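Local coordinates for protein beta-xylanase (Caldicellulosiruptor kristjanssonii, PDB 7NWN) that probably binds plant cell-wall carbohydrate through a calcium-binding family 9 carbohydrate-binding module that belongs to a multimodular xylanase, at residues K21-S26 with F61-D66; I96-N101 with D111-R116; R104-Q109 with W191-L196; M162-Q167 with G198-K203. All blocks are in the same frame, centred on the assembly; numbering follows the deposited sequence. Where two conformers were deposited one is given.

Contact 1: K21-S26 with F61-D66; sequences KRIYVS and FKLMWD
Val-25 meets Leu-63, Met-64 and Trp-65 where two strands of different sheets cross at 52°, and apolar packing carries most of the joint. Its CG1, anti to the backbone N (chi1 -175°), is driven against the backbone of the other strand and reaches Met-64 CA at 3.4 Å, a tight approach; CG2 lies instead near CB and CD1 of Leu-63. Farther along, the side chains of Ile-23 and Leu-63 cross at about a right angle, CG2 near CD1, while Ile-23 CD1 comes within 3.9 Å of Phe-61 CZ.

Polar contacts gather at the far end. Trp-65 N donates to Ser-26 O at 3.0 Å, and Met-64 CA makes a CA-H...O contact with the same oxygen. One water extends the link, accepting from Ser-26 N and donating to Leu-63 O. The Trp-65 ring has Val-25 O at its edge, and its NE1 hydrogen-bonds to Lys-203 O.

The contact thus bridges the two sheets of a beta-sandwich, the fold of family 9 binding modules. Strand 22-25 pairs in parallel with strand 198-202, whose Ile-200 touches both Val-25 and Leu-63; strand 58-66 is an outermost strand of the four-stranded antiparallel sheet, beside strand 69-77.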
# COMPACT_ATOMS: atom_id res chain seq x y z
N LYS A 21 11.35 5.72 8.93
CA LYS A 21 10.85 5.30 10.29
C LYS A 21 10.01 4.01 10.17
O LYS A 21 10.24 3.20 9.27
CB LYS A 21 10.19 6.48 10.99
CG LYS A 21 9.95 6.29 12.48
CD LYS A 21 8.58 6.79 12.87
CE LYS A 21 8.13 6.29 14.23
NZ LYS A 21 7.13 7.21 14.83
N ARG A 22 9.08 3.80 11.13
CA ARG A 22 8.57 2.46 11.38
C ARG A 22 7.07 2.45 11.72
O ARG A 22 6.62 3.18 12.59
CB ARG A 22 9.42 1.75 12.44
CG ARG A 22 8.93 0.36 12.80
CD ARG A 22 9.72 -0.26 13.94
NE ARG A 22 10.95 -0.86 13.44
CZ ARG A 22 11.89 -1.42 14.20
NH1 ARG A 22 11.72 -1.50 15.51
NH2 ARG A 22 12.97 -1.95 13.65
N ILE A 23 6.30 1.61 11.02
CA ILE A 23 4.88 1.42 11.33
C ILE A 23 4.70 0.00 11.92
O ILE A 23 5.23 -0.98 11.37
CB ILE A 23 4.03 1.61 10.04
CG1 ILE A 23 4.10 3.05 9.54
CG2 ILE A 23 2.58 1.15 10.23
CD1 ILE A 23 3.66 3.23 8.10
N TYR A 24 4.01 -0.07 13.07
CA TYR A 24 3.66 -1.33 13.73
C TYR A 24 2.32 -1.76 13.13
O TYR A 24 1.42 -0.95 13.06
CB TYR A 24 3.63 -1.14 15.26
CG TYR A 24 5.00 -0.88 15.83
CD1 TYR A 24 5.85 -1.94 16.14
CD2 TYR A 24 5.51 0.42 15.94
CE1 TYR A 24 7.15 -1.72 16.60
CE2 TYR A 24 6.80 0.66 16.41
CZ TYR A 24 7.61 -0.42 16.74
OH TYR A 24 8.88 -0.21 17.18
N VAL A 25 2.25 -2.96 12.57
CA VAL A 25 1.07 -3.47 11.89
C VAL A 25 0.42 -4.56 12.74
O VAL A 25 1.03 -5.60 13.03
CB VAL A 25 1.50 -4.06 10.54
CG1 VAL A 25 0.29 -4.52 9.69
CG2 VAL A 25 2.42 -3.09 9.79
N SER A 26 -0.85 -4.33 13.07
CA SER A 26 -1.66 -5.33 13.76
C SER A 26 -2.14 -6.47 12.85
O SER A 26 -2.27 -6.32 11.63
CB SER A 26 -2.82 -4.65 14.37
OG SER A 26 -2.33 -3.73 15.31
N PHE A 61 -3.52 5.79 4.78
CA PHE A 61 -3.62 4.36 4.56
C PHE A 61 -3.46 3.65 5.90
O PHE A 61 -2.85 4.22 6.82
CB PHE A 61 -2.61 3.89 3.51
CG PHE A 61 -1.19 3.94 4.00
CD1 PHE A 61 -0.43 5.10 3.87
CD2 PHE A 61 -0.60 2.82 4.60
CE1 PHE A 61 0.88 5.15 4.34
CE2 PHE A 61 0.71 2.86 5.07
CZ PHE A 61 1.45 4.02 4.95
N LYS A 62 -4.01 2.43 5.95
CA LYS A 62 -3.91 1.54 7.10
C LYS A 62 -3.30 0.23 6.60
O LYS A 62 -3.46 -0.09 5.42
CB LYS A 62 -5.30 1.28 7.67
CG LYS A 62 -5.89 2.51 8.36
CD LYS A 62 -7.27 2.28 8.96
CE LYS A 62 -7.72 3.48 9.80
NZ LYS A 62 -8.97 3.19 10.49
N LEU A 63 -2.68 -0.50 7.52
CA LEU A 63 -2.01 -1.74 7.20
C LEU A 63 -2.53 -2.78 8.17
O LEU A 63 -2.87 -2.42 9.30
CB LEU A 63 -0.48 -1.57 7.40
CG LEU A 63 0.25 -0.69 6.39
CD1 LEU A 63 1.78 -0.71 6.63
CD2 LEU A 63 -0.07 -1.11 4.97
N MET A 64 -2.50 -4.04 7.72
CA MET A 64 -2.90 -5.15 8.58
C MET A 64 -2.19 -6.37 8.01
O MET A 64 -1.86 -6.37 6.82
CB MET A 64 -4.42 -5.32 8.54
CG MET A 64 -5.02 -6.15 9.68
SD MET A 64 -6.83 -6.00 9.79
CE MET A 64 -7.02 -4.29 10.20
N TRP A 65 -1.90 -7.39 8.84
CA TRP A 65 -1.30 -8.61 8.31
C TRP A 65 -2.01 -9.84 8.85
O TRP A 65 -2.54 -9.81 9.96
CB TRP A 65 0.19 -8.69 8.67
CG TRP A 65 0.47 -8.94 10.12
CD1 TRP A 65 0.40 -8.04 11.15
CD2 TRP A 65 0.90 -10.18 10.71
NE1 TRP A 65 0.77 -8.62 12.34
CE2 TRP A 65 1.10 -9.94 12.09
CE3 TRP A 65 1.14 -11.47 10.20
CZ2 TRP A 65 1.51 -10.95 12.97
CZ3 TRP A 65 1.61 -12.46 11.06
CH2 TRP A 65 1.74 -12.20 12.43
N ASP A 66 -1.96 -10.91 8.07
CA ASP A 66 -2.36 -12.21 8.57
C ASP A 66 -1.28 -13.22 8.18
O ASP A 66 -0.31 -12.87 7.53
CB ASP A 66 -3.79 -12.58 8.18
CG ASP A 66 -4.04 -12.91 6.71
OD1 ASP A 66 -3.09 -13.33 6.01
OD2 ASP A 66 -5.21 -12.84 6.30
O HOH W 1 -2.15 -2.12 11.91

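Contact 2: I96-N101 with D111-R116; sequences IFLDEN and DDLHYR. With CA (calcium ion), chain S; EDO (1,2-ethanediol), chain I.
Asp-99, Asp-111 and Asp-112 converge on one calcium ion at the end of a beta hairpin. Asp-111 binds the calcium ion through both carboxylate oxygens, OD1 at 2.5 Å and OD2 at 2.3 Å, whereas Asp-99 and Asp-112 each give OD1, their carboxylate planes 79° apart. A water and Asp-103 complete the set. Metal-bound Asp-111 OD2 also accepts from Asn-101 N at 2.9 Å, on its anti side and a little out of the carboxylate plane, and the Asn-101 amide stacks over that carboxylate with the planes 3° apart. The cation probably offsets the mutual repulsion of the acidic groups.

Away from the metal the strands run antiparallel, with paired backbone bonds between Ile-96 and Tyr-115 and between Leu-98 and Leu-113. In the non-hydrogen-bonded pair between them, Phe-97 and His-114 form an offset stack, centroids 3.9 Å apart and planes at 15°; Phe-97 CE2 sits over the centre of the imidazole. His-114 NE2 is bonded to Glu-95, which should help fix the ring's rotation. On the other face, Leu-98 CD2 meets Leu-113 CD1 at 4.1 Å.

That leucine face looks into the sandwich, toward Leu-70 of strand 69-77 and Ile-150 of strand 143-151, while strand 161-171 flanks strand 93-99 within the sheet.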
# COMPACT_ATOMS: atom_id res chain seq x y z
N ILE A 96 2.57 0.47 -4.00
CA ILE A 96 2.95 -0.24 -2.78
C ILE A 96 4.27 -0.94 -3.10
O ILE A 96 4.36 -1.60 -4.11
CB ILE A 96 1.84 -1.24 -2.35
CG1 ILE A 96 0.56 -0.47 -1.97
CG2 ILE A 96 2.28 -2.10 -1.14
CD1 ILE A 96 -0.68 -1.33 -2.11
N PHE A 97 5.25 -0.75 -2.23
CA PHE A 97 6.57 -1.35 -2.35
C PHE A 97 6.79 -2.23 -1.12
O PHE A 97 6.45 -1.81 -0.02
CB PHE A 97 7.60 -0.21 -2.30
CG PHE A 97 7.44 0.92 -3.30
CD1 PHE A 97 6.48 1.91 -3.12
CD2 PHE A 97 8.30 1.02 -4.40
CE1 PHE A 97 6.40 2.99 -3.99
CE2 PHE A 97 8.23 2.10 -5.28
CZ PHE A 97 7.28 3.08 -5.07
N LEU A 98 7.37 -3.43 -1.33
CA LEU A 98 7.68 -4.32 -0.22
C LEU A 98 9.07 -4.97 -0.41
O LEU A 98 9.38 -5.48 -1.50
CB LEU A 98 6.60 -5.41 -0.14
CG LEU A 98 6.54 -6.19 1.18
CD1 LEU A 98 6.11 -5.30 2.34
CD2 LEU A 98 5.61 -7.40 1.02
N ASP A 99 9.88 -4.93 0.65
CA ASP A 99 11.14 -5.67 0.73
C ASP A 99 10.89 -6.75 1.78
O ASP A 99 11.01 -6.47 2.98
CB ASP A 99 12.28 -4.72 1.12
CG ASP A 99 13.65 -5.33 1.50
OD1 ASP A 99 13.90 -6.54 1.26
OD2 ASP A 99 14.44 -4.56 2.09
N GLU A 100 10.43 -7.91 1.30
CA GLU A 100 9.83 -8.94 2.15
C GLU A 100 10.90 -9.57 3.05
O GLU A 100 10.62 -9.82 4.21
CB GLU A 100 9.16 -10.01 1.28
CG GLU A 100 8.23 -10.91 2.07
CD GLU A 100 7.52 -11.98 1.25
OE1 GLU A 100 7.65 -12.00 0.02
OE2 GLU A 100 6.80 -12.77 1.85
N ASN A 101 12.11 -9.80 2.52
CA ASN A 101 13.17 -10.39 3.35
C ASN A 101 13.89 -9.34 4.18
O ASN A 101 14.71 -9.69 5.00
CB ASN A 101 14.20 -11.19 2.54
CG ASN A 101 13.58 -12.32 1.72
OD1 ASN A 101 12.53 -12.87 2.04
ND2 ASN A 101 14.22 -12.65 0.61
N ASP A 111 13.06 -10.88 -4.20
CA ASP A 111 11.95 -10.82 -3.28
C ASP A 111 11.30 -9.41 -3.21
O ASP A 111 10.43 -9.20 -2.37
CB ASP A 111 12.44 -11.17 -1.88
CG ASP A 111 13.30 -10.05 -1.31
OD1 ASP A 111 14.29 -9.67 -2.01
OD2 ASP A 111 12.90 -9.48 -0.22
N ASP A 112 11.80 -8.42 -3.98
CA ASP A 112 11.31 -7.05 -3.83
C ASP A 112 10.08 -6.82 -4.72
O ASP A 112 9.98 -7.40 -5.79
CB ASP A 112 12.41 -6.01 -4.04
CG ASP A 112 13.54 -6.14 -3.01
OD1 ASP A 112 13.24 -6.23 -1.81
OD2 ASP A 112 14.72 -6.10 -3.42
N LEU A 113 9.10 -6.09 -4.20
CA LEU A 113 7.82 -5.94 -4.91
C LEU A 113 7.54 -4.46 -5.10
O LEU A 113 7.77 -3.65 -4.19
CB LEU A 113 6.69 -6.60 -4.12
CG LEU A 113 6.89 -8.08 -3.71
CD1 LEU A 113 5.69 -8.57 -2.90
CD2 LEU A 113 7.13 -9.00 -4.91
N HIS A 114 6.97 -4.15 -6.28
CA HIS A 114 6.48 -2.80 -6.54
C HIS A 114 5.23 -2.90 -7.42
O HIS A 114 5.31 -3.26 -8.60
CB HIS A 114 7.60 -1.94 -7.15
CG HIS A 114 7.20 -0.54 -7.46
ND1 HIS A 114 7.89 0.25 -8.36
CD2 HIS A 114 6.17 0.21 -7.02
CE1 HIS A 114 7.32 1.42 -8.44
NE2 HIS A 114 6.26 1.42 -7.64
N TYR A 115 4.09 -2.62 -6.79
CA TYR A 115 2.77 -2.78 -7.42
C TYR A 115 2.11 -1.41 -7.48
O TYR A 115 2.48 -0.52 -6.71
CB TYR A 115 1.90 -3.70 -6.55
CG TYR A 115 2.36 -5.14 -6.51
CD1 TYR A 115 2.59 -5.87 -7.67
CD2 TYR A 115 2.52 -5.79 -5.30
CE1 TYR A 115 3.00 -7.20 -7.61
CE2 TYR A 115 2.87 -7.14 -5.23
CZ TYR A 115 3.16 -7.84 -6.38
OH TYR A 115 3.52 -9.16 -6.31
N ARG A 116 1.14 -1.28 -8.39
CA ARG A 116 0.41 -0.01 -8.60
C ARG A 116 -1.03 -0.39 -8.95
O ARG A 116 -1.23 -1.40 -9.61
CB ARG A 116 1.03 0.76 -9.80
CG ARG A 116 0.42 2.14 -10.10
CD ARG A 116 1.04 2.81 -11.37
NE ARG A 116 2.48 3.10 -11.14
CZ ARG A 116 3.49 2.32 -11.56
NH1 ARG A 116 3.27 1.24 -12.29
NH2 ARG A 116 4.73 2.64 -11.21
CA CA S . 14.40 -7.73 -0.46
C1 EDO I . 12.04 -9.01 -8.75
O1 EDO I . 12.02 -7.77 -7.97
C2 EDO I . 10.85 -9.59 -9.51
O2 EDO I . 10.44 -8.93 -10.73
O HOH W 2 8.75 -11.63 -2.24
O HOH W 3 15.91 -5.78 -0.92

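Contact 3: R104-Q109 with W191-L196; sequences RAISYQ and WQNPSL. With EDO (1,2-ethanediol), chain I.
Tyr-108 lies against the backbone of Trp-191 to Asn-193 and the ring of Pro-194, and can be followed outward from its CB. With chi1 at -93° the ring swings toward the opposing loop, and its CD1 takes Pro-194 CG at 3.6 Å. The proline carbon stands over the ring face in a CH-pi contact, 4.0 Å from the centroid, while the peptide joining Gln-192 to Asn-193 borders the ring at its edge. One atom on, CE1 is 3.3 Å from Trp-191 O. At the tip, OH passes Trp-191 CA and bonds to Ala-190 O.

At the base of the tyrosine, a water accepts from Tyr-108 N and donates to Gln-192 O, coupling the two backbones. Asn-193 folds its side chain into an Asx turn: OD1 accepts from Ser-195 N at 3.1 Å and from Ser-195 OG at 2.7 Å, both arriving from the same face of the amide. This oxygen also lies against Ile-106 CA, 3.1 Å away.

The contact joins two loops at the surface, one linking strands 93-99 and 112-118 and the other leading from strand 177-182 to 198-202. Both loops touch strand 112-118: Tyr-108 and Trp-191 meet His-114, and Pro-194 meets Asp-112.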
# COMPACT_ATOMS: atom_id res chain seq x y z
N ARG A 104 17.21 -4.76 2.39
CA ARG A 104 17.61 -3.37 2.28
C ARG A 104 18.75 -3.20 1.26
O ARG A 104 19.61 -2.36 1.44
CB ARG A 104 18.13 -2.86 3.63
CG ARG A 104 17.06 -2.49 4.65
CD ARG A 104 17.58 -2.69 6.07
NE ARG A 104 18.01 -4.07 6.29
CZ ARG A 104 18.57 -4.54 7.41
NH1 ARG A 104 18.76 -3.74 8.44
NH2 ARG A 104 18.91 -5.81 7.49
N ALA A 105 18.76 -4.01 0.20
CA ALA A 105 19.67 -3.80 -0.91
C ALA A 105 19.46 -2.41 -1.55
O ALA A 105 18.49 -1.69 -1.25
CB ALA A 105 19.46 -4.92 -1.90
N ILE A 106 20.40 -1.99 -2.40
CA ILE A 106 20.36 -0.66 -2.99
C ILE A 106 19.77 -0.79 -4.40
O ILE A 106 19.56 0.20 -5.07
CB ILE A 106 21.74 0.03 -2.98
CG1 ILE A 106 22.82 -0.80 -3.69
CG2 ILE A 106 22.14 0.43 -1.56
CD1 ILE A 106 23.86 0.06 -4.37
N SER A 107 19.52 -2.03 -4.83
CA SER A 107 18.86 -2.29 -6.08
C SER A 107 17.94 -3.50 -5.89
O SER A 107 18.02 -4.17 -4.86
CB SER A 107 19.90 -2.45 -7.19
OG SER A 107 20.41 -3.78 -7.22
N TYR A 108 17.02 -3.77 -6.83
CA TYR A 108 15.88 -4.64 -6.55
C TYR A 108 16.35 -6.10 -6.55
O TYR A 108 16.92 -6.55 -7.53
CB TYR A 108 14.72 -4.40 -7.54
CG TYR A 108 13.68 -3.41 -7.06
CD1 TYR A 108 14.03 -2.10 -6.76
CD2 TYR A 108 12.34 -3.76 -6.88
CE1 TYR A 108 13.10 -1.19 -6.26
CE2 TYR A 108 11.39 -2.85 -6.40
CZ TYR A 108 11.77 -1.54 -6.13
OH TYR A 108 10.88 -0.62 -5.64
N GLN A 109 16.03 -6.84 -5.49
CA GLN A 109 16.33 -8.28 -5.48
C GLN A 109 15.08 -9.06 -5.91
O GLN A 109 14.04 -8.48 -6.23
CB GLN A 109 16.76 -8.69 -4.07
CG GLN A 109 17.72 -7.72 -3.39
CD GLN A 109 19.05 -7.73 -4.12
OE1 GLN A 109 19.56 -6.68 -4.50
NE2 GLN A 109 19.60 -8.91 -4.36
N TRP A 191 11.52 3.47 -6.49
CA TRP A 191 11.31 2.55 -7.60
C TRP A 191 12.57 1.79 -8.01
O TRP A 191 12.47 0.82 -8.79
CB TRP A 191 10.69 3.26 -8.80
CG TRP A 191 11.60 4.23 -9.49
CD1 TRP A 191 11.91 5.50 -9.10
CD2 TRP A 191 12.35 3.97 -10.69
NE1 TRP A 191 12.80 6.05 -9.99
CE2 TRP A 191 13.07 5.15 -10.99
CE3 TRP A 191 12.47 2.87 -11.55
CZ2 TRP A 191 13.90 5.25 -12.12
CZ3 TRP A 191 13.29 2.97 -12.67
CH2 TRP A 191 14.00 4.14 -12.94
N GLN A 192 13.74 2.23 -7.51
CA GLN A 192 15.04 1.73 -7.97
C GLN A 192 15.84 1.15 -6.81
O GLN A 192 16.69 0.32 -7.04
CB GLN A 192 15.94 2.86 -8.52
CG GLN A 192 15.61 3.25 -9.93
CD GLN A 192 16.65 4.14 -10.57
OE1 GLN A 192 17.33 3.70 -11.47
NE2 GLN A 192 16.81 5.36 -10.08
N ASN A 193 15.54 1.60 -5.59
CA ASN A 193 16.39 1.41 -4.44
C ASN A 193 15.58 0.97 -3.20
O ASN A 193 15.04 1.79 -2.46
CB ASN A 193 17.18 2.70 -4.19
CG ASN A 193 18.22 2.58 -3.09
OD1 ASN A 193 18.31 1.56 -2.41
ND2 ASN A 193 18.96 3.64 -2.86
N PRO A 194 15.52 -0.34 -2.88
CA PRO A 194 14.77 -0.81 -1.70
C PRO A 194 15.23 -0.27 -0.35
O PRO A 194 14.42 -0.19 0.58
CB PRO A 194 14.88 -2.32 -1.82
CG PRO A 194 15.06 -2.55 -3.30
CD PRO A 194 16.02 -1.44 -3.72
N SER A 195 16.49 0.17 -0.27
CA SER A 195 17.05 0.68 0.98
C SER A 195 16.41 1.99 1.37
O SER A 195 16.57 2.46 2.49
CB SER A 195 18.58 0.80 0.89
OG SER A 195 19.01 1.96 0.19
N LEU A 196 15.68 2.60 0.43
CA LEU A 196 14.99 3.85 0.74
C LEU A 196 13.63 3.60 1.40
O LEU A 196 12.98 4.57 1.83
CB LEU A 196 14.81 4.63 -0.57
CG LEU A 196 16.08 5.16 -1.23
CD1 LEU A 196 15.76 5.93 -2.51
CD2 LEU A 196 16.87 6.04 -0.28
C1 EDO I . 12.04 -9.01 -8.75
O1 EDO I . 12.02 -7.77 -7.97
C2 EDO I . 10.85 -9.59 -9.51
O2 EDO I . 10.44 -8.93 -10.73
O HOH W 4 16.68 -1.72 -8.99

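Contact 4: M162-Q167 with G198-K203; sequences MGFEFQ and GEIKLK
Phe-164 meets Ile-200 through CB and the near ring atoms CG and CD2: Ile-200 CG2 is 3.7 Å from Phe-164 CB and approaches the ring obliquely. A chi1 of 174° turns the ring away from the backbone N, and it extends from there to Leu-63 and Ile-96 of neighbouring strands. Phe-166, farther along the same strand, stacks on Phe-61 of the facing sheet.

The branches of Ile-200 serve two neighbours. While CG2 turns to the phenylalanine, CD1 diverges from it to reach Met-162 CE at 3.6 Å. The methionine bends at its last torsion (chi3 -70°), which brings CE near Leu-202 CD1 as well.

Beneath these side chains the backbones pair antiparallel. Met-162 N to Ile-200 O and Ile-200 N to Met-162 O are both 2.9 Å; Phe-164 N donates to Gly-198 O, and the return bond from Gly-198 N to Phe-164 O is weak. Between them Gly-163 CA comes to 3.1 Å from Gly-198 O. The short strand axes make 120°, and strand 161-171 runs on past Gly-198, where its partner begins.

Chemically the pairing is two-sided: methionine, phenylalanine, isoleucine and leucine supply an apolar layer to the sandwich core, whereas Glu-199 on the reverse face forms a salt bridge with Arg-22.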
# COMPACT_ATOMS: atom_id res chain seq x y z
N MET A 162 9.63 -5.93 7.66
CA MET A 162 9.79 -5.80 6.22
C MET A 162 10.06 -4.34 5.86
O MET A 162 9.75 -3.43 6.62
CB MET A 162 8.56 -6.33 5.47
CG MET A 162 8.38 -7.82 5.68
SD MET A 162 6.87 -8.54 4.94
CE MET A 162 5.62 -7.82 5.98
N GLY A 163 10.72 -4.14 4.71
CA GLY A 163 10.75 -2.80 4.15
C GLY A 163 9.43 -2.53 3.42
O GLY A 163 8.88 -3.43 2.78
N PHE A 164 8.96 -1.29 3.51
CA PHE A 164 7.69 -0.93 2.90
C PHE A 164 7.77 0.52 2.44
O PHE A 164 8.29 1.36 3.18
CB PHE A 164 6.59 -1.12 3.96
CG PHE A 164 5.22 -0.66 3.56
CD1 PHE A 164 4.40 -1.48 2.79
CD2 PHE A 164 4.77 0.59 3.93
CE1 PHE A 164 3.15 -1.03 2.40
CE2 PHE A 164 3.53 1.05 3.49
CZ PHE A 164 2.72 0.22 2.76
N GLU A 165 7.12 0.84 1.31
CA GLU A 165 6.84 2.22 0.94
C GLU A 165 5.40 2.29 0.37
O GLU A 165 4.90 1.30 -0.14
CB GLU A 165 7.92 2.74 -0.05
CG GLU A 165 7.69 4.14 -0.66
CD GLU A 165 7.59 5.33 0.29
OE1 GLU A 165 7.00 5.22 1.41
OE2 GLU A 165 8.11 6.42 -0.07
N PHE A 166 4.80 3.48 0.49
CA PHE A 166 3.50 3.86 -0.05
C PHE A 166 3.67 5.18 -0.83
O PHE A 166 4.26 6.13 -0.32
CB PHE A 166 2.49 4.00 1.09
CG PHE A 166 1.10 4.37 0.63
CD1 PHE A 166 0.25 3.42 0.06
CD2 PHE A 166 0.68 5.70 0.70
CE1 PHE A 166 -1.00 3.80 -0.41
CE2 PHE A 166 -0.56 6.07 0.22
CZ PHE A 166 -1.40 5.11 -0.33
N GLN A 167 3.10 5.24 -2.03
CA GLN A 167 3.10 6.43 -2.87
C GLN A 167 1.72 6.65 -3.53
O GLN A 167 1.07 5.70 -3.97
CB GLN A 167 4.12 6.26 -3.99
CG GLN A 167 4.37 7.56 -4.76
CD GLN A 167 5.52 7.35 -5.73
OE1 GLN A 167 6.66 7.06 -5.34
NE2 GLN A 167 5.21 7.47 -7.00
N GLY A 198 10.74 2.58 4.11
CA GLY A 198 10.63 2.53 5.56
C GLY A 198 10.49 1.09 6.04
O GLY A 198 10.76 0.14 5.28
N GLU A 199 10.05 0.96 7.30
CA GLU A 199 9.90 -0.35 7.94
C GLU A 199 8.48 -0.53 8.45
O GLU A 199 7.87 0.39 9.01
CB GLU A 199 10.77 -0.40 9.20
CG GLU A 199 12.23 -0.35 8.86
CD GLU A 199 13.19 -0.48 10.04
OE1 GLU A 199 12.72 -0.59 11.22
OE2 GLU A 199 14.39 -0.51 9.77
N ILE A 200 8.01 -1.78 8.31
CA ILE A 200 6.85 -2.22 9.04
C ILE A 200 7.29 -3.38 9.93
O ILE A 200 8.04 -4.26 9.49
CB ILE A 200 5.71 -2.63 8.07
CG1 ILE A 200 6.13 -3.75 7.10
CG2 ILE A 200 5.21 -1.38 7.34
CD1 ILE A 200 5.01 -4.28 6.17
N LYS A 201 6.76 -3.40 11.14
CA LYS A 201 6.99 -4.53 12.04
C LYS A 201 5.63 -5.10 12.43
O LYS A 201 4.74 -4.34 12.87
CB LYS A 201 7.79 -4.05 13.26
CG LYS A 201 8.11 -5.14 14.30
CD LYS A 201 9.20 -4.71 15.25
CE LYS A 201 9.74 -5.81 16.13
NZ LYS A 201 9.96 -5.21 17.46
N LEU A 202 5.48 -6.41 12.20
CA LEU A 202 4.24 -7.17 12.42
C LEU A 202 4.16 -7.54 13.90
O LEU A 202 5.14 -8.05 14.46
CB LEU A 202 4.29 -8.44 11.57
CG LEU A 202 4.59 -8.20 10.09
CD1 LEU A 202 4.30 -9.44 9.26
CD2 LEU A 202 3.82 -6.99 9.60
N LYS A 203 3.01 -7.21 14.51
CA LYS A 203 2.70 -7.62 15.89
C LYS A 203 1.24 -8.11 16.02
O LYS A 203 0.43 -8.03 15.07
CB LYS A 203 2.92 -6.38 16.76
CG LYS A 203 1.91 -5.25 16.56
CD LYS A 203 2.07 -4.16 17.59
CE LYS A 203 0.96 -3.13 17.66
NZ LYS A 203 -0.37 -3.79 17.69

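The four contacts run from the sandwich core to the surface loops. Contacts 1, 2 and 4 all reach the large mixed sheet, whose strands 112-118, 93-99, 161-171, 198-202 and 22-25 follow one another as neighbours; contact 1 also crosses to the four-stranded sheet. Contacts 1 and 4 lie closest, with centres about 7 Å apart, whereas contacts 1 and 3 are about 20 Å apart. Along the chain contact 1 closes before the others open, and contact 2 closes before contact 4, but contact 3 alternates with both. Its segment 104-109 lies within the hairpin of contact 2, and Arg-104 N probably hydrogen-bonds to Asp-99 OD2, which joins the surface loops to the calcium-bound end of the hairpin.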